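Local structure of transcription anti-terminator antagonist UpxZ (Bacteroides uniformis ATCC 8492, 4EPZ) at residues 60-64 with 103-107; 67-71 with 82-86. The protein probably antagonises transcription anti-termination and so takes part in regulating the synthesis of capsular polysaccharides. All coordinates share one frame; numbering follows the deposited sequence.

Interaction 1. Residues 60-64 with 103-107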
loop_
_atom_site.group_PDB
_atom_site.type_symbol
_atom_site.label_atom_id
_atom_site.label_comp_id
_atom_site.label_asym_id
_atom_site.label_seq_id
_atom_site.Cartn_x
_atom_site.Cartn_y
_atom_site.Cartn_z
ATOM N N GLY A 60 10.750 4.191 2.184
ATOM C CA GLY A 60 9.821 3.508 1.285
ATOM C C GLY A 60 9.068 2.386 1.988
ATOM O O GLY A 60 7.851 2.249 1.838
ATOM N N ASN A 61 9.789 1.539 2.744
ATOM C CA ASN A 61 9.160 0.405 3.434
ATOM C C ASN A 61 8.209 0.894 4.525
ATOM O O ASN A 61 7.142 0.300 4.705
ATOM C CB ASN A 61 10.231 -0.502 4.030
ATOM C CG ASN A 61 10.737 -1.435 2.970
ATOM O OD1 ASN A 61 10.015 -2.339 2.546
ATOM N ND2 ASN A 61 11.950 -1.207 2.477
ATOM N N LEU A 62 8.617 1.949 5.271
ATOM C CA LEU A 62 7.748 2.538 6.298
ATOM C C LEU A 62 6.454 3.067 5.663
ATOM O O LEU A 62 5.347 2.774 6.145
ATOM C CB LEU A 62 8.490 3.688 6.991
ATOM C CG LEU A 62 9.444 3.358 8.133
ATOM C CD1 LEU A 62 10.183 4.642 8.561
ATOM C CD2 LEU A 62 8.660 2.822 9.366
ATOM N N CYS A 63 6.587 3.861 4.587
ATOM C CA CYS A 63 5.431 4.437 3.903
ATOM C C CYS A 63 4.532 3.370 3.348
ATOM O O CYS A 63 3.314 3.496 3.437
ATOM C CB CYS A 63 5.889 5.376 2.807
ATOM S SG CYS A 63 6.548 6.909 3.460
ATOM N N LEU A 64 5.123 2.341 2.714
ATOM C CA LEU A 64 4.298 1.275 2.171
ATOM C C LEU A 64 3.541 0.557 3.290
ATOM O O LEU A 64 2.333 0.340 3.151
ATOM C CB LEU A 64 5.130 0.275 1.370
ATOM C CG LEU A 64 4.313 -0.888 0.767
ATOM C CD1 LEU A 64 3.258 -0.372 -0.225
ATOM C CD2 LEU A 64 5.232 -1.920 0.116
ATOM N N LEU A 103 9.225 -3.083 -4.198
ATOM C CA LEU A 103 8.805 -2.019 -3.285
ATOM C C LEU A 103 8.264 -0.815 -4.060
ATOM O O LEU A 103 7.176 -0.283 -3.729
ATOM C CB LEU A 103 10.018 -1.583 -2.447
ATOM C CG LEU A 103 9.811 -0.323 -1.578
ATOM C CD1 LEU A 103 8.694 -0.519 -0.495
ATOM C CD2 LEU A 103 11.149 0.101 -0.952
ATOM N N LYS A 104 9.028 -0.384 -5.075
ATOM C CA LYS A 104 8.657 0.807 -5.865
ATOM C C LYS A 104 7.352 0.517 -6.596
ATOM O O LYS A 104 6.447 1.369 -6.584
ATOM C CB LYS A 104 9.780 1.213 -6.822
ATOM C CG LYS A 104 9.453 2.561 -7.480
ATOM C CD LYS A 104 10.619 3.072 -8.302
ATOM C CE LYS A 104 10.325 4.503 -8.674
ATOM N NZ LYS A 104 11.481 5.126 -9.381
HETATM N N MSE A 105 7.213 -0.693 -7.157
HETATM C CA MSE A 105 5.960 -1.066 -7.830
HETATM C C MSE A 105 4.754 -0.985 -6.857
HETATM O O MSE A 105 3.701 -0.435 -7.195
HETATM C CB MSE A 105 6.065 -2.491 -8.378
HETATM C CG MSE A 105 4.789 -2.945 -9.073
HETATM SE SE MSE A 105 4.488 -1.909 -10.732
HETATM C CE MSE A 105 2.602 -2.578 -10.938
ATOM N N ARG A 106 4.925 -1.522 -5.658
ATOM C CA ARG A 106 3.854 -1.497 -4.641
ATOM C C ARG A 106 3.534 -0.061 -4.224
ATOM O O ARG A 106 2.364 0.277 -4.092
ATOM C CB ARG A 106 4.252 -2.362 -3.434
ATOM C CG ARG A 106 4.233 -3.858 -3.825
ATOM C CD ARG A 106 4.919 -4.673 -2.765
ATOM N NE ARG A 106 4.538 -6.091 -2.873
ATOM C CZ ARG A 106 5.066 -7.060 -2.125
ATOM N NH1 ARG A 106 6.036 -6.787 -1.261
ATOM N NH2 ARG A 106 4.659 -8.315 -2.268
ATOM N N LEU A 107 4.547 0.797 -4.098
ATOM C CA LEU A 107 4.291 2.191 -3.708
ATOM C C LEU A 107 3.543 2.922 -4.842
ATOM O O LEU A 107 2.627 3.716 -4.590
ATOM C CB LEU A 107 5.593 2.916 -3.398
ATOM C CG LEU A 107 6.222 2.586 -2.052
ATOM C CD1 LEU A 107 7.676 3.091 -2.025
ATOM C CD2 LEU A 107 5.450 3.273 -0.901
#
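Leu-64 packs against Leu-103, Arg-106 and Leu-107 where helix 56-72 meets helix 102-115 in this all-helical fold. The axes of segments 60-64 and 103-107 run broadly the same way, crossing at 36° with a closest approach of 10.1 Å. The contact is mostly apolar. Leu-64 has its CG anti to the backbone N (chi1 180°), which carries both methyls across to the other helix. There the fork straddles Arg-106 CB, with Leu-64 CD2 at 3.7 Å and CD1 at 3.9 Å from it. Leu-64 and Leu-103 run alongside each other, pointing opposite ways, and Leu-64 CD2 rests 3.8 Å from Leu-103 CD1. Leu-107 CD2 lies against the backbone N and the CB of Leu-64.

Gly-60 lies at the contact, where its lack of a side chain probably leaves room for Leu-103 CD2. Asn-61 starts out away from the contact, but its amide comes back beside Leu-103, with OD1 next to CD1 and ND2 next to CD2. That amide is held by its own helix, since ND2 bonds to Glu-57 O. Further out, Gln-13 of helix 5-20 touches Leu-64, and Ile-91 of helix 80-92 touches Leu-107. Arg-106 sends its extended chain away past Leu-64 and touches Glu-139. At the glycine, Leu-103 CD1 lies 3.7 Å from Gly-60 O, the same oxygen that accepts from Leu-64 N.

Interaction 2. Residues 67-71 with 82-86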
loop_
_atom_site.group_PDB
_atom_site.type_symbol
_atom_site.label_atom_id
_atom_site.label_comp_id
_atom_site.label_asym_id
_atom_site.label_seq_id
_atom_site.Cartn_x
_atom_site.Cartn_y
_atom_site.Cartn_z
ATOM N N LEU A 67 0.601 2.877 4.454
ATOM C CA LEU A 67 -0.497 2.988 3.486
ATOM C C LEU A 67 -1.293 1.699 3.442
ATOM O O LEU A 67 -2.531 1.716 3.411
ATOM C CB LEU A 67 0.048 3.330 2.083
ATOM C CG LEU A 67 -0.856 4.123 1.151
ATOM C CD1 LEU A 67 -1.572 5.283 1.885
ATOM C CD2 LEU A 67 -0.040 4.632 -0.062
HETATM N N MSE A 68 -0.576 0.570 3.412
HETATM C CA MSE A 68 -1.215 -0.749 3.428
HETATM C C MSE A 68 -2.019 -0.967 4.732
HETATM O O MSE A 68 -3.175 -1.407 4.668
HETATM C CB MSE A 68 -0.174 -1.858 3.252
HETATM C CG MSE A 68 0.408 -1.855 1.861
HETATM SE SE MSE A 68 1.585 -3.364 1.608
HETATM C CE MSE A 68 0.282 -4.807 1.747
ATOM N N GLY A 69 -1.415 -0.605 5.874
ATOM C CA GLY A 69 -2.004 -0.757 7.202
ATOM C C GLY A 69 -3.303 0.006 7.336
ATOM O O GLY A 69 -4.341 -0.574 7.672
ATOM N N TYR A 70 -3.261 1.318 7.029
ATOM C CA TYR A 70 -4.467 2.150 7.128
ATOM C C TYR A 70 -5.528 1.757 6.070
ATOM O O TYR A 70 -6.724 1.919 6.326
ATOM C CB TYR A 70 -4.128 3.640 7.056
ATOM C CG TYR A 70 -3.482 4.188 8.317
ATOM C CD1 TYR A 70 -4.100 4.056 9.558
ATOM C CD2 TYR A 70 -2.269 4.870 8.262
ATOM C CE1 TYR A 70 -3.499 4.543 10.728
ATOM C CE2 TYR A 70 -1.668 5.376 9.422
ATOM C CZ TYR A 70 -2.289 5.213 10.647
ATOM O OH TYR A 70 -1.698 5.712 11.779
ATOM N N ASN A 71 -5.123 1.175 4.929
ATOM C CA ASN A 71 -6.129 0.704 3.979
ATOM C C ASN A 71 -6.705 -0.626 4.411
ATOM O O ASN A 71 -7.870 -0.879 4.131
ATOM C CB ASN A 71 -5.577 0.570 2.564
ATOM C CG ASN A 71 -5.712 1.874 1.826
ATOM O OD1 ASN A 71 -6.829 2.303 1.461
ATOM N ND2 ASN A 71 -4.622 2.620 1.766
ATOM N N ARG A 82 -6.678 12.046 6.734
ATOM C CA ARG A 82 -5.626 13.061 6.868
ATOM C C ARG A 82 -4.241 12.358 6.957
ATOM O O ARG A 82 -3.290 12.773 6.287
ATOM C CB ARG A 82 -5.865 13.908 8.121
ATOM C CG ARG A 82 -4.829 15.045 8.278
ATOM C CD ARG A 82 -4.888 15.717 9.646
ATOM N NE ARG A 82 -4.500 14.798 10.721
ATOM C CZ ARG A 82 -3.252 14.450 11.023
ATOM N NH1 ARG A 82 -2.226 14.992 10.374
ATOM N NH2 ARG A 82 -3.018 13.576 11.995
ATOM N N LYS A 83 -4.117 11.306 7.807
ATOM C CA LYS A 83 -2.845 10.571 7.949
ATOM C C LYS A 83 -2.398 9.937 6.606
ATOM O O LYS A 83 -1.200 9.942 6.299
ATOM C CB LYS A 83 -2.931 9.488 9.039
ATOM C CG LYS A 83 -3.102 10.027 10.462
ATOM C CD LYS A 83 -3.117 8.813 11.418
ATOM C CE LYS A 83 -3.401 9.181 12.848
ATOM N NZ LYS A 83 -4.010 8.030 13.563
ATOM N N LYS A 84 -3.343 9.427 5.788
ATOM C CA LYS A 84 -2.966 8.845 4.500
ATOM C C LYS A 84 -2.347 9.904 3.590
ATOM O O LYS A 84 -1.368 9.618 2.911
ATOM C CB LYS A 84 -4.146 8.158 3.817
ATOM C CG LYS A 84 -4.469 6.855 4.527
ATOM C CD LYS A 84 -5.246 5.901 3.653
ATOM C CE LYS A 84 -6.666 6.333 3.435
ATOM N NZ LYS A 84 -7.408 5.335 2.600
ATOM N N GLN A 85 -2.839 11.147 3.648
ATOM C CA GLN A 85 -2.268 12.214 2.821
ATOM C C GLN A 85 -0.880 12.569 3.298
ATOM O O GLN A 85 -0.009 12.818 2.469
ATOM C CB GLN A 85 -3.172 13.439 2.776
ATOM C CG GLN A 85 -4.495 13.066 2.058
ATOM C CD GLN A 85 -5.054 14.296 1.445
ATOM O OE1 GLN A 85 -5.253 15.296 2.125
ATOM N NE2 GLN A 85 -5.207 14.290 0.144
ATOM N N VAL A 86 -0.635 12.559 4.638
ATOM C CA VAL A 86 0.743 12.765 5.133
ATOM C C VAL A 86 1.686 11.694 4.519
ATOM O O VAL A 86 2.796 12.005 4.080
ATOM C CB VAL A 86 0.773 12.741 6.693
ATOM C CG1 VAL A 86 2.220 12.801 7.224
ATOM C CG2 VAL A 86 -0.092 13.876 7.272
HETATM O O HOH W 1 -8.896 3.526 4.226
#
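Lys-84 reaches across the contact to Leu-67, Tyr-70 and Asn-71. Its aliphatic part does the packing: CG lies 4.1 Å from Tyr-70 CB, and CD is at the same distance from Leu-67 CD1. The chain bends at its third torsion (chi3 -72°), and beyond the bend NZ comes to Asn-71. The ammonium group has its main partner in Glu-114 of helix 102-115, a salt bridge. To this Asn-71 adds a weak hydrogen bond, Lys-84 NZ to Asn-71 OD1, 3.3 Å.

Tyr-70 points at the other helix, and its hydroxyl end meets Lys-83. Lys-83 lies across the end of the tyrosine, nearly perpendicular, and its straight chain brings CD 3.4 Å from Tyr-70 OH. Both polar ends go to Asp-46 of helix 32-49: the hydroxyl by a hydrogen bond and Lys-83 NZ by a salt bridge.

The two segments belong to an antiparallel helical hairpin. Helices 56-72 and 80-92 follow each other in the chain, and segments 67-71 and 82-86 run at 164° to each other.

The amide of Asn-71 is steadied from its own helix. Its ND2 donates to Leu-67 O at 2.8 Å, and the backbone N of Asn-71 reaches that oxygen from the opposite face of the carbonyl plane. ND2 also bonds to Glu-114. A leucine here would probably cost Leu-67 O and Glu-114 one donor each, though each keeps another, and would take away the weak acceptor of Lys-84 NZ.

A bound calcium ion lies about 4 Å from the side chain of Lys-84. The lysine also gives a 2.9 Å bond from NZ to a water, which in turn donates weakly to Tyr-70 O.

Overall arrangement
Interactions 1 and 2 share helix 56-72. Interaction 1 uses residues 60-64, nearer its start, and interaction 2 uses residues 67-71, nearer its end. Their centres lie 12 Å apart. The partners are helix 102-115 in interaction 1 and helix 80-92 in interaction 2, which follow each other in the chain. Interaction 2 closes a short loop that lies within the longer one closed by interaction 1. Helix 56-72 is thus packed on two successive helices, one running broadly along it and one antiparallel. All four segments belong to the part of the chain that defines the UpxZ family, consistent with both contacts belonging to the shared helical core.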